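Local structure of halohydrin epoxidase A (Corynebacterium sp., 4Z9F) at the interface of chains A and B. The protein catalyses the reversible release of hydrogen halide from vicinal halohydrins to form epoxides, as a halohydrin hydrogen-halide-lyase related to the short-chain dehydrogenase/reductase family. Numbering follows the deposited sequence. Chains: chain A/B, Halohydrin epoxidase A.

The interface of chains A and B. Residues chain A 140-142, 144-145; chain B 159-160, 163-164.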
ATOM      1  N   PRO A 140       3.103   1.422 -10.001  1.00 16.29           N
ATOM      2  CA  PRO A 140       3.482   2.166 -11.203  1.00 14.59           C
ATOM      3  C   PRO A 140       4.416   1.372 -12.103  1.00 17.56           C
ATOM      4  O   PRO A 140       5.105   0.444 -11.681  1.00 23.29           O
ATOM      5  CB  PRO A 140       4.194   3.402 -10.643  1.00 15.51           C
ATOM      6  CG  PRO A 140       4.765   2.938  -9.340  1.00 18.32           C
ATOM      7  CD  PRO A 140       3.792   1.907  -8.792  1.00 20.58           C
ATOM      8  N   LEU A 141       4.454   1.799 -13.359  1.00 19.23           N
ATOM      9  CA  LEU A 141       5.383   1.277 -14.351  1.00 17.60           C
ATOM     10  C   LEU A 141       5.896   2.439 -15.186  1.00 19.68           C
ATOM     11  O   LEU A 141       5.130   3.333 -15.548  1.00 16.92           O
ATOM     12  CB  LEU A 141       4.714   0.243 -15.254  1.00 20.17           C
ATOM     13  CG  LEU A 141       4.331  -1.093 -14.633  1.00 18.46           C
ATOM     14  CD1 LEU A 141       3.540  -1.966 -15.618  1.00 22.14           C
ATOM     15  CD2 LEU A 141       5.589  -1.826 -14.192  1.00 24.69           C
ATOM     16  N   ALA A 142       7.187   2.401 -15.524  1.00 20.64           N
ATOM     17  CA  ALA A 142       7.810   3.525 -16.224  1.00 20.46           C
ATOM     18  C   ALA A 142       7.080   3.894 -17.519  1.00 18.60           C
ATOM     19  O   ALA A 142       7.002   5.074 -17.882  1.00 19.21           O
ATOM     20  CB  ALA A 142       9.274   3.200 -16.512  1.00 15.79           C
ATOM     21  N   ASN A 144       3.886   3.670 -18.346  1.00 18.60           N
ATOM     22  CA  ASN A 144       2.485   4.082 -18.240  1.00 16.58           C
ATOM     23  C   ASN A 144       2.317   5.335 -17.372  1.00 14.74           C
ATOM     24  O   ASN A 144       1.543   5.313 -16.412  1.00 14.68           O
ATOM     25  CB  ASN A 144       1.623   2.949 -17.675  1.00 18.21           C
ATOM     26  CG  ASN A 144       1.785   1.621 -18.431  1.00 19.31           C
ATOM     27  OD1 ASN A 144       2.243   0.626 -17.861  1.00 20.60           O
ATOM     28  ND2 ASN A 144       1.373   1.594 -19.690  1.00 20.00           N
ATOM     29  N   PRO A 145       2.996   6.450 -17.690  1.00 14.66           N
ATOM     30  CA  PRO A 145       2.924   7.628 -16.807  1.00 15.93           C
ATOM     31  C   PRO A 145       1.672   8.481 -16.954  1.00 16.78           C
ATOM     32  O   PRO A 145       1.480   9.386 -16.132  1.00 18.50           O
ATOM     33  CB  PRO A 145       4.169   8.437 -17.199  1.00 19.12           C
ATOM     34  CG  PRO A 145       4.378   8.110 -18.620  1.00 17.05           C
ATOM     35  CD  PRO A 145       3.960   6.666 -18.788  1.00 14.99           C
TER
ATOM     36  N   GLU B 159       4.796   8.717  -8.794  1.00 13.99           N
ATOM     37  CA  GLU B 159       5.428   7.402  -8.705  1.00 16.81           C
ATOM     38  C   GLU B 159       5.848   6.886 -10.078  1.00 17.93           C
ATOM     39  O   GLU B 159       6.939   6.325 -10.229  1.00 17.29           O
ATOM     40  CB  GLU B 159       4.484   6.413  -8.024  1.00 15.10           C
ATOM     41  CG  GLU B 159       4.133   6.801  -6.599  1.00 16.44           C
ATOM     42  CD  GLU B 159       3.136   5.861  -5.956  1.00 18.70           C
ATOM     43  OE1 GLU B 159       3.092   5.827  -4.718  1.00 21.02           O
ATOM     44  OE2 GLU B 159       2.387   5.163  -6.682  1.00 25.19           O
ATOM     45  N   SER B 160       5.004   7.073 -11.092  1.00 15.49           N
ATOM     46  CA  SER B 160       5.335   6.556 -12.413  1.00 14.61           C
ATOM     47  C   SER B 160       6.343   7.435 -13.143  1.00 19.47           C
ATOM     48  O   SER B 160       7.309   6.929 -13.720  1.00 16.76           O
ATOM     49  CB  SER B 160       4.078   6.406 -13.266  1.00 19.69           C
ATOM     50  OG  SER B 160       4.483   6.033 -14.567  1.00 17.23           O
ATOM     51  N   LYS B 163      10.117   7.112 -12.414  1.00 15.18           N
ATOM     52  CA  LYS B 163      10.862   5.996 -12.980  1.00 17.44           C
ATOM     53  C   LYS B 163      11.758   6.441 -14.128  1.00 18.74           C
ATOM     54  O   LYS B 163      12.797   5.821 -14.375  1.00 20.51           O
ATOM     55  CB  LYS B 163       9.898   4.911 -13.471  1.00 14.94           C
ATOM     56  CG  LYS B 163       8.916   4.365 -12.424  1.00 17.94           C
ATOM     57  CD  LYS B 163       9.578   4.098 -11.069  1.00 19.96           C
ATOM     58  CE  LYS B 163       8.662   3.256 -10.160  1.00 20.02           C
ATOM     59  NZ  LYS B 163       9.125   3.280  -8.730  1.00 18.10           N
ATOM     60  N   THR B 164      11.358   7.473 -14.874  1.00 19.93           N
ATOM     61  CA  THR B 164      12.157   7.925 -16.004  1.00 20.59           C
ATOM     62  C   THR B 164      12.809   9.278 -15.782  1.00 22.77           C
ATOM     63  O   THR B 164      13.897   9.522 -16.318  1.00 20.76           O
ATOM     64  CB  THR B 164      11.304   7.972 -17.279  1.00 21.76           C
ATOM     65  OG1 THR B 164      10.175   8.825 -17.073  1.00 26.94           O
ATOM     66  CG2 THR B 164      10.808   6.608 -17.612  1.00 22.33           C
TER
HETATM   67  O   HOH W   1       7.941   7.180 -16.613  1.00 22.19           O
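The methyl of A:Ala142 sits against one helix of chain B, over the gap between two neighbouring residues: its CB lies 3.5 Å from CB of B:Lys163, with the methyl CG2 of B:Thr164 beside it at 3.9 Å. B:Lys163 has CG anti to its carbonyl carbon and a bend at chi2, so the aliphatic chain turns past the backbone of A:Ala142 toward A:Pro140, where CE comes within 4.0 Å of the ring atom CG. That ring crosses the side chains of B:Glu159 and B:Lys163 obliquely. Its CG also meets CB of B:Glu159 at 3.7 Å, while its CB rests on the backbone of B:Ser160; the extended chain of B:Glu159 carries its carboxylate alongside the ring.

Between the two prolines stands B:Ser160. With OG anti to its own backbone N (chi1 174°), the hydroxyl donates a hydrogen bond of 2.9 Å from OG to the carbonyl O of A:Leu141. The donor approaches from above the carbonyl plane, 45° out of it, so the bond misses the lone-pair direction. A:Pro145 packs beside this serine, its CA 3.9 Å from CB of B:Ser160.

Farther out, water 1 ties the chains together: it lies 2.6 Å from the carbonyl O of A:Ala142 and also contacts the backbone O of B:Ser160 and the hydroxyl OG1 of B:Thr164. The threonine's chi1 of 57° puts OG1 toward the water and CG2 toward the alanine.

In the fold, the loop ahead of helix 147-165 in chain A lies along the C-terminal half of the same helix in chain B, one patch of a two-fold symmetric interface between identical subunits that probably helps build the four-copy assembly.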